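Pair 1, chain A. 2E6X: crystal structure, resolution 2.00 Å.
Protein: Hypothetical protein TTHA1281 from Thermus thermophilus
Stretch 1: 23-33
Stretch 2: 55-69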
# COMPACT_ATOMS: atom_id res chain seq x y z
N GLU A 23 -6.85 -0.17 17.70
CA GLU A 23 -7.72 0.86 17.14
C GLU A 23 -8.25 0.36 15.81
O GLU A 23 -7.63 -0.44 15.16
CB GLU A 23 -6.97 2.22 16.96
CG GLU A 23 -5.59 2.09 16.34
CD GLU A 23 -5.01 3.41 15.89
OE1 GLU A 23 -5.52 4.46 16.32
OE2 GLU A 23 -4.04 3.41 15.10
N ASP A 24 -9.41 0.87 15.43
CA ASP A 24 -10.04 0.47 14.20
C ASP A 24 -9.36 1.19 13.02
O ASP A 24 -9.96 2.03 12.38
CB ASP A 24 -11.52 0.82 14.30
CG ASP A 24 -12.33 0.23 13.18
OD1 ASP A 24 -12.09 -0.94 12.86
OD2 ASP A 24 -13.17 0.93 12.61
N VAL A 25 -8.11 0.83 12.75
CA VAL A 25 -7.35 1.48 11.67
C VAL A 25 -6.57 0.46 10.83
O VAL A 25 -5.91 -0.44 11.38
CB VAL A 25 -6.37 2.48 12.28
CG1 VAL A 25 -5.49 3.07 11.21
CG2 VAL A 25 -7.16 3.62 13.00
N LEU A 26 -6.64 0.61 9.50
CA LEU A 26 -5.88 -0.26 8.61
C LEU A 26 -4.47 0.32 8.53
O LEU A 26 -4.30 1.50 8.23
CB LEU A 26 -6.47 -0.30 7.19
CG LEU A 26 -5.52 -1.05 6.22
CD1 LEU A 26 -5.62 -2.58 6.51
CD2 LEU A 26 -5.88 -0.75 4.76
N VAL A 27 -3.46 -0.51 8.81
CA VAL A 27 -2.09 -0.02 8.74
C VAL A 27 -1.38 -0.62 7.51
O VAL A 27 -1.49 -1.82 7.22
CB VAL A 27 -1.29 -0.39 10.04
CG1 VAL A 27 0.17 0.00 9.91
CG2 VAL A 27 -1.94 0.32 11.28
N VAL A 28 -0.74 0.24 6.74
CA VAL A 28 0.05 -0.24 5.62
C VAL A 28 1.49 0.11 5.93
O VAL A 28 1.82 1.29 6.25
CB VAL A 28 -0.40 0.41 4.32
CG1 VAL A 28 0.62 0.13 3.19
CG2 VAL A 28 -1.79 -0.17 3.96
N ARG A 29 2.35 -0.90 5.92
CA ARG A 29 3.76 -0.61 6.18
C ARG A 29 4.52 -0.83 4.89
O ARG A 29 4.28 -1.83 4.19
CB ARG A 29 4.31 -1.51 7.29
CG ARG A 29 3.66 -1.24 8.60
CD ARG A 29 4.10 -2.25 9.64
NE ARG A 29 3.58 -1.84 10.95
CZ ARG A 29 3.56 -2.63 12.01
NH1 ARG A 29 4.05 -3.87 11.91
NH2 ARG A 29 3.03 -2.19 13.15
N VAL A 30 5.41 0.10 4.57
CA VAL A 30 6.21 0.01 3.35
C VAL A 30 7.68 0.41 3.56
O VAL A 30 8.00 1.32 4.33
CB VAL A 30 5.61 0.89 2.23
CG1 VAL A 30 5.69 2.39 2.62
CG2 VAL A 30 6.37 0.66 0.94
N GLY A 31 8.58 -0.29 2.88
CA GLY A 31 9.99 0.01 3.01
C GLY A 31 10.78 -0.70 1.92
O GLY A 31 10.20 -1.46 1.14
N LEU A 32 12.07 -0.43 1.84
CA LEU A 32 12.90 -1.12 0.85
C LEU A 32 13.06 -2.56 1.26
O LEU A 32 12.91 -2.90 2.44
CB LEU A 32 14.29 -0.49 0.77
CG LEU A 32 14.40 0.86 0.07
CD1 LEU A 32 15.83 1.35 0.19
CD2 LEU A 32 13.98 0.72 -1.39
N ALA A 33 13.41 -3.41 0.29
CA ALA A 33 13.61 -4.84 0.58
C ALA A 33 14.67 -5.05 1.67
O ALA A 33 14.58 -5.98 2.46
CB ALA A 33 14.02 -5.59 -0.69
N ARG A 55 -13.76 -1.26 3.64
CA ARG A 55 -14.47 -0.32 4.51
C ARG A 55 -13.51 0.73 5.13
O ARG A 55 -13.76 1.94 5.12
CB ARG A 55 -15.18 -1.09 5.63
CG ARG A 55 -15.73 -0.17 6.75
CD ARG A 55 -16.47 -0.90 7.88
NE ARG A 55 -15.60 -1.57 8.86
CZ ARG A 55 -14.90 -0.95 9.81
NH1 ARG A 55 -14.95 0.37 9.92
NH2 ARG A 55 -14.12 -1.65 10.64
N LEU A 56 -12.41 0.24 5.66
CA LEU A 56 -11.44 1.10 6.31
C LEU A 56 -10.79 2.07 5.32
O LEU A 56 -10.60 3.26 5.64
CB LEU A 56 -10.41 0.20 7.03
CG LEU A 56 -10.97 -0.51 8.29
CD1 LEU A 56 -9.95 -1.51 8.79
CD2 LEU A 56 -11.30 0.52 9.43
N VAL A 57 -10.48 1.62 4.12
CA VAL A 57 -9.87 2.52 3.15
C VAL A 57 -10.93 3.54 2.76
O VAL A 57 -10.67 4.74 2.78
CB VAL A 57 -9.36 1.78 1.90
CG1 VAL A 57 -8.81 2.84 0.85
CG2 VAL A 57 -8.22 0.83 2.33
N GLN A 58 -12.12 3.06 2.42
CA GLN A 58 -13.18 4.01 2.07
C GLN A 58 -13.47 5.04 3.16
O GLN A 58 -13.72 6.18 2.83
CB GLN A 58 -14.47 3.27 1.66
CG GLN A 58 -14.26 2.50 0.34
CD GLN A 58 -15.55 2.00 -0.24
OE1 GLN A 58 -16.40 1.53 0.47
NE2 GLN A 58 -15.69 2.12 -1.56
N GLU A 59 -13.43 4.67 4.44
CA GLU A 59 -13.68 5.70 5.47
C GLU A 59 -12.42 6.54 5.78
O GLU A 59 -12.43 7.42 6.65
CB GLU A 59 -14.20 5.05 6.74
CG GLU A 59 -15.38 4.13 6.49
CD GLU A 59 -15.84 3.39 7.71
OE1 GLU A 59 -14.99 2.90 8.50
OE2 GLU A 59 -17.06 3.24 7.88
N GLY A 60 -11.33 6.29 5.06
CA GLY A 60 -10.13 7.05 5.35
C GLY A 60 -9.41 6.65 6.63
O GLY A 60 -8.46 7.34 7.06
N ARG A 61 -9.81 5.53 7.25
CA ARG A 61 -9.14 5.04 8.49
C ARG A 61 -7.93 4.17 8.14
O ARG A 61 -7.96 2.93 8.30
CB ARG A 61 -10.10 4.17 9.33
CG ARG A 61 -11.29 4.93 9.92
CD ARG A 61 -12.29 3.95 10.51
NE ARG A 61 -13.61 4.55 10.68
CZ ARG A 61 -13.86 5.53 11.54
NH1 ARG A 61 -12.87 6.01 12.30
NH2 ARG A 61 -15.08 6.04 11.64
N VAL A 62 -6.88 4.80 7.62
CA VAL A 62 -5.67 4.11 7.16
C VAL A 62 -4.44 4.95 7.52
O VAL A 62 -4.48 6.18 7.44
CB VAL A 62 -5.60 4.01 5.63
CG1 VAL A 62 -4.48 3.04 5.22
CG2 VAL A 62 -6.90 3.57 5.07
N ARG A 63 -3.38 4.27 7.91
CA ARG A 63 -2.15 4.91 8.26
C ARG A 63 -1.06 4.19 7.48
O ARG A 63 -0.89 2.97 7.59
CB ARG A 63 -1.87 4.79 9.75
CG ARG A 63 -0.48 5.37 10.13
CD ARG A 63 -0.30 5.47 11.64
NE ARG A 63 1.08 5.83 11.99
CZ ARG A 63 1.54 7.08 11.98
NH1 ARG A 63 0.72 8.10 11.65
NH2 ARG A 63 2.79 7.31 12.34
N VAL A 64 -0.34 4.93 6.68
CA VAL A 64 0.76 4.33 5.91
C VAL A 64 2.05 4.62 6.68
O VAL A 64 2.30 5.76 7.10
CB VAL A 64 0.84 4.90 4.50
CG1 VAL A 64 2.07 4.24 3.71
CG2 VAL A 64 -0.49 4.58 3.80
N GLU A 65 2.86 3.59 6.86
CA GLU A 65 4.07 3.70 7.68
C GLU A 65 5.34 3.33 6.95
O GLU A 65 5.40 2.28 6.30
CB GLU A 65 3.89 2.78 8.93
CG GLU A 65 2.73 3.21 9.82
CD GLU A 65 2.46 2.26 10.98
OE1 GLU A 65 3.21 1.25 11.17
OE2 GLU A 65 1.48 2.51 11.71
N TRP A 66 6.39 4.15 7.10
CA TRP A 66 7.63 3.84 6.40
C TRP A 66 8.57 3.15 7.37
O TRP A 66 8.78 3.62 8.48
CB TRP A 66 8.29 5.11 5.85
CG TRP A 66 9.53 4.78 5.09
CD1 TRP A 66 10.82 4.74 5.58
CD2 TRP A 66 9.60 4.39 3.73
NE1 TRP A 66 11.69 4.35 4.57
CE2 TRP A 66 10.96 4.12 3.43
CE3 TRP A 66 8.64 4.24 2.72
CZ2 TRP A 66 11.38 3.69 2.17
CZ3 TRP A 66 9.06 3.81 1.47
CH2 TRP A 66 10.42 3.55 1.21
N VAL A 67 9.09 2.01 6.94
CA VAL A 67 10.00 1.24 7.76
C VAL A 67 11.41 1.45 7.29
O VAL A 67 11.75 1.03 6.20
CB VAL A 67 9.70 -0.26 7.61
CG1 VAL A 67 10.64 -1.03 8.50
CG2 VAL A 67 8.22 -0.55 7.95
N GLU A 68 12.23 2.10 8.13
CA GLU A 68 13.61 2.40 7.81
C GLU A 68 14.44 1.11 7.84
O GLU A 68 14.22 0.24 8.70
CB GLU A 68 14.18 3.38 8.84
CG GLU A 68 13.39 4.67 9.02
CD GLU A 68 13.85 5.78 8.10
OE1 GLU A 68 14.10 6.90 8.63
OE2 GLU A 68 13.95 5.55 6.86
N GLU A 69 15.37 0.97 6.89
CA GLU A 69 16.19 -0.24 6.89
C GLU A 69 17.32 -0.12 7.91
O GLU A 69 17.80 -1.19 8.35
CB GLU A 69 16.74 -0.55 5.50
CG GLU A 69 16.68 0.58 4.50
CD GLU A 69 17.73 1.63 4.77
OE1 GLU A 69 17.92 2.53 3.92
OE2 GLU A 69 18.38 1.54 5.84
OXT GLU A 69 17.69 1.03 8.30
O HOH W 1 -10.44 4.67 13.13
O HOH W 2 13.39 1.28 3.99

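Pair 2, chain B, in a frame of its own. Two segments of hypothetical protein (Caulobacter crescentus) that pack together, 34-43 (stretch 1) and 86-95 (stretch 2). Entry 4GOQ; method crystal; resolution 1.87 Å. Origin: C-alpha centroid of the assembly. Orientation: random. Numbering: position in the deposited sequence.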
# COMPACT_ATOMS: atom_id res chain seq x y z
N ALA B 34 7.62 -5.15 -12.55
CA ALA B 34 8.44 -4.15 -11.85
C ALA B 34 7.68 -2.93 -11.39
O ALA B 34 8.32 -1.97 -10.98
CB ALA B 34 9.58 -3.71 -12.78
N GLY B 35 6.35 -2.95 -11.44
CA GLY B 35 5.60 -1.79 -10.99
C GLY B 35 5.74 -1.51 -9.51
O GLY B 35 5.76 -2.44 -8.68
N ALA B 36 5.84 -0.22 -9.16
CA ALA B 36 5.86 0.22 -7.76
C ALA B 36 4.49 -0.04 -7.13
O ALA B 36 3.53 -0.25 -7.85
CB ALA B 36 6.18 1.69 -7.69
N VAL B 37 4.39 0.02 -5.80
CA VAL B 37 3.14 -0.24 -5.09
C VAL B 37 2.85 0.86 -4.06
O VAL B 37 3.75 1.28 -3.33
CB VAL B 37 3.13 -1.63 -4.37
CG1 VAL B 37 1.79 -1.89 -3.68
CG2 VAL B 37 3.46 -2.78 -5.32
N LEU B 38 1.58 1.32 -4.01
CA LEU B 38 1.02 2.18 -2.98
C LEU B 38 0.07 1.33 -2.18
O LEU B 38 -0.79 0.69 -2.76
CB LEU B 38 0.25 3.40 -3.53
CG LEU B 38 0.99 4.60 -4.08
CD1 LEU B 38 -0.02 5.74 -4.34
CD2 LEU B 38 2.09 5.10 -3.11
N VAL B 39 0.17 1.35 -0.85
CA VAL B 39 -0.76 0.61 -0.01
C VAL B 39 -1.54 1.60 0.84
O VAL B 39 -0.94 2.37 1.58
CB VAL B 39 -0.05 -0.45 0.88
CG1 VAL B 39 -1.05 -1.17 1.79
CG2 VAL B 39 0.72 -1.45 0.02
N LYS B 40 -2.87 1.58 0.72
CA LYS B 40 -3.77 2.40 1.53
C LYS B 40 -4.37 1.51 2.60
O LYS B 40 -5.13 0.61 2.27
CB LYS B 40 -4.87 3.01 0.64
CG LYS B 40 -5.82 3.94 1.42
CD LYS B 40 -6.93 4.36 0.43
CE LYS B 40 -7.99 5.20 1.03
NZ LYS B 40 -9.16 5.30 0.11
N ALA B 41 -4.03 1.74 3.87
CA ALA B 41 -4.54 0.93 4.98
C ALA B 41 -5.59 1.73 5.73
O ALA B 41 -5.29 2.78 6.28
CB ALA B 41 -3.39 0.52 5.89
N VAL B 42 -6.84 1.26 5.70
CA VAL B 42 -7.96 1.96 6.32
C VAL B 42 -8.32 1.27 7.61
O VAL B 42 -8.55 0.05 7.62
CB VAL B 42 -9.20 2.06 5.36
CG1 VAL B 42 -10.38 2.76 6.04
CG2 VAL B 42 -8.84 2.76 4.05
N ASP B 43 -8.36 2.05 8.71
CA ASP B 43 -8.74 1.59 10.05
C ASP B 43 -10.21 1.88 10.20
O ASP B 43 -10.62 3.04 10.32
CB ASP B 43 -7.87 2.27 11.14
CG ASP B 43 -8.02 1.71 12.57
OD1 ASP B 43 -9.13 1.22 12.91
OD2 ASP B 43 -7.04 1.81 13.35
N ILE B 86 2.14 10.37 -12.25
CA ILE B 86 3.59 10.45 -12.11
C ILE B 86 4.20 9.12 -12.61
O ILE B 86 5.14 9.12 -13.41
CB ILE B 86 3.94 10.74 -10.62
CG1 ILE B 86 3.58 12.20 -10.24
CG2 ILE B 86 5.42 10.42 -10.30
CD1 ILE B 86 3.40 12.41 -8.69
N ASP B 87 3.58 8.00 -12.18
CA ASP B 87 4.01 6.66 -12.52
C ASP B 87 2.83 5.80 -13.03
O ASP B 87 2.21 5.09 -12.23
CB ASP B 87 4.67 6.01 -11.30
CG ASP B 87 5.25 4.63 -11.55
OD1 ASP B 87 5.26 4.19 -12.73
OD2 ASP B 87 5.71 4.00 -10.58
N PRO B 88 2.63 5.73 -14.37
CA PRO B 88 1.52 4.92 -14.92
C PRO B 88 1.67 3.40 -14.73
O PRO B 88 0.72 2.68 -15.03
CB PRO B 88 1.56 5.28 -16.42
CG PRO B 88 2.18 6.67 -16.43
CD PRO B 88 3.27 6.53 -15.43
N ASP B 89 2.82 2.91 -14.21
CA ASP B 89 3.05 1.47 -13.94
C ASP B 89 2.71 1.11 -12.47
O ASP B 89 2.92 -0.04 -12.04
CB ASP B 89 4.53 1.12 -14.22
CG ASP B 89 4.90 1.04 -15.69
OD1 ASP B 89 3.98 0.93 -16.54
OD2 ASP B 89 6.11 1.03 -16.00
N ILE B 90 2.27 2.11 -11.68
CA ILE B 90 2.03 1.90 -10.25
C ILE B 90 0.77 1.05 -9.93
O ILE B 90 -0.28 1.15 -10.58
CB ILE B 90 1.99 3.26 -9.48
CG1 ILE B 90 2.44 3.08 -8.02
CG2 ILE B 90 0.61 3.98 -9.59
CD1 ILE B 90 2.77 4.45 -7.22
N TRP B 91 0.91 0.22 -8.89
CA TRP B 91 -0.16 -0.55 -8.28
C TRP B 91 -0.71 0.22 -7.12
O TRP B 91 0.03 0.96 -6.47
CB TRP B 91 0.37 -1.90 -7.74
CG TRP B 91 0.74 -2.90 -8.79
CD1 TRP B 91 1.83 -2.88 -9.61
CD2 TRP B 91 0.06 -4.13 -9.06
NE1 TRP B 91 1.87 -4.01 -10.39
CE2 TRP B 91 0.78 -4.79 -10.08
CE3 TRP B 91 -1.11 -4.72 -8.56
CZ2 TRP B 91 0.39 -6.04 -10.59
CZ3 TRP B 91 -1.51 -5.95 -9.07
CH2 TRP B 91 -0.77 -6.59 -10.08
N VAL B 92 -1.99 0.04 -6.83
CA VAL B 92 -2.59 0.62 -5.64
C VAL B 92 -3.37 -0.51 -4.99
O VAL B 92 -4.19 -1.15 -5.65
CB VAL B 92 -3.47 1.88 -5.88
CG1 VAL B 92 -4.08 2.39 -4.56
CG2 VAL B 92 -2.65 3.01 -6.56
N VAL B 93 -3.10 -0.76 -3.70
CA VAL B 93 -3.76 -1.82 -2.95
C VAL B 93 -4.46 -1.18 -1.79
O VAL B 93 -3.83 -0.42 -1.04
CB VAL B 93 -2.76 -2.93 -2.50
CG1 VAL B 93 -3.48 -3.95 -1.62
CG2 VAL B 93 -2.11 -3.63 -3.70
N GLU B 94 -5.76 -1.44 -1.64
CA GLU B 94 -6.50 -0.86 -0.52
C GLU B 94 -6.86 -1.98 0.44
O GLU B 94 -7.32 -3.04 0.01
CB GLU B 94 -7.75 -0.09 -1.04
CG GLU B 94 -8.51 0.67 0.02
CD GLU B 94 -9.51 1.68 -0.53
OE1 GLU B 94 -9.94 1.52 -1.69
OE2 GLU B 94 -9.86 2.63 0.21
N ILE B 95 -6.55 -1.79 1.72
CA ILE B 95 -6.82 -2.77 2.76
C ILE B 95 -7.70 -2.11 3.81
O ILE B 95 -7.34 -1.07 4.36
CB ILE B 95 -5.50 -3.34 3.36
CG1 ILE B 95 -4.64 -4.09 2.26
CG2 ILE B 95 -5.80 -4.25 4.56
CD1 ILE B 95 -3.28 -4.39 2.65
O HOH W 3 6.61 1.64 -11.19

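In both pairs two parallel strands lie edge to edge, their axes 4.6 Å apart at closest approach and their directions 20° apart in pair 1 and 18° in pair 2. Superposing 14 central residues gives an RMSD of 0.5 Å. Five backbone hydrogen bonds match, from Arg63(A) N to Leu26(A) O, matched by Trp91(B) N to Ala36(B) O, through Val67(A) N to Val30(A) O, matched by Ile95(B) N to Lys40(B) O. The bond before them, Leu26(A) N to Arg61(A) O at 2.9 Å, is absent in pair 2, where water 3 takes Ala36(B) N. In pair 1, Val28(A) sends its N to Arg63(A) O (2.9 Å) and takes the N of Glu65(A) on its O (2.6 Å); at the matching position in pair 2, Leu38(B) N reaches Trp91(B) O and Leu38(B) O receives Val93(B) N, both at 2.9 Å. One residue of the first strand thus bonds to the two residues flanking its opposite number, the signature of parallel pairing, and the remaining carbonyl space is used by CA-H...O contacts such as Val64(A) CA to Val28(A) O (3.2 Å) and Val92(B) CA to Leu38(B) O (3.4 Å). These bonds use main-chain atoms alone, so the matched central positions can carry different side chains.

On the face holding Val28(A) and Val64(A), matched by Leu38(B) and Val92(B), both pairs are apolar at the centre. Pair 1 sets Val28(A) CB 4.2 Å from Val64(A) CG2; pair 2 sets Leu38(B) CB at the same 4.2 Å from Val92(B) CG2. The longer leucine also reaches back, its CG 3.6 Å from Ile90(B) CD1, whereas at the matching positions Val28(A) CG2 stands 4.4 Å from Val62(A) CG1. One rung on, the solutions part. Val30(A) packs its CG1 3.5 Å from Trp66(A) CE3, and the six-membered ring of the tryptophan lies over Gly31(A), whose CA is 4.0 Å from the ring centroid. The matched pair Lys40(B) and Glu94(B) instead closes a salt bridge, NZ to OE2 at 2.8 Å, with the lysine fully extended.

The other face reverses the choice. Arg29(A) and Glu65(A) form a salt bridge there, NE to OE1 at 3.1 Å, with the carboxylate oxygen at the edge of the guanidinium. Their counterparts Val39(B) and Val93(B) are apolar, and Val39(B) CG1 meets Ile95(B) CD1 at 4.0 Å. Each salt bridge thus takes a slot that is apolar in the other pair, and the two salt bridges lie one rung apart, on opposite faces of the shared frame.

Both second strands follow a helix. Pair 1 leaves it through a Schellman motif at Gly60(A), whose backbone angles call for glycine, and Leu56(A) CB packs 4.0 Å from Leu26(A) CB. Pair 2 leaves it at Asp87(B), which begins a type I turn ending at Ile90(B), and water 3 links Asp87(B) OD2 (2.6 Å) to Ala36(B) N (2.9 Å). Val25(A) is matched by Gly35(B), where a CB would fall 2.4 Å from Asp89(B) O, so nearly coincident CA positions do not guarantee room for the same side chain. The rule is to fix the ladder first, then fill each face with its diagonal neighbours as well as its rung partners in mind.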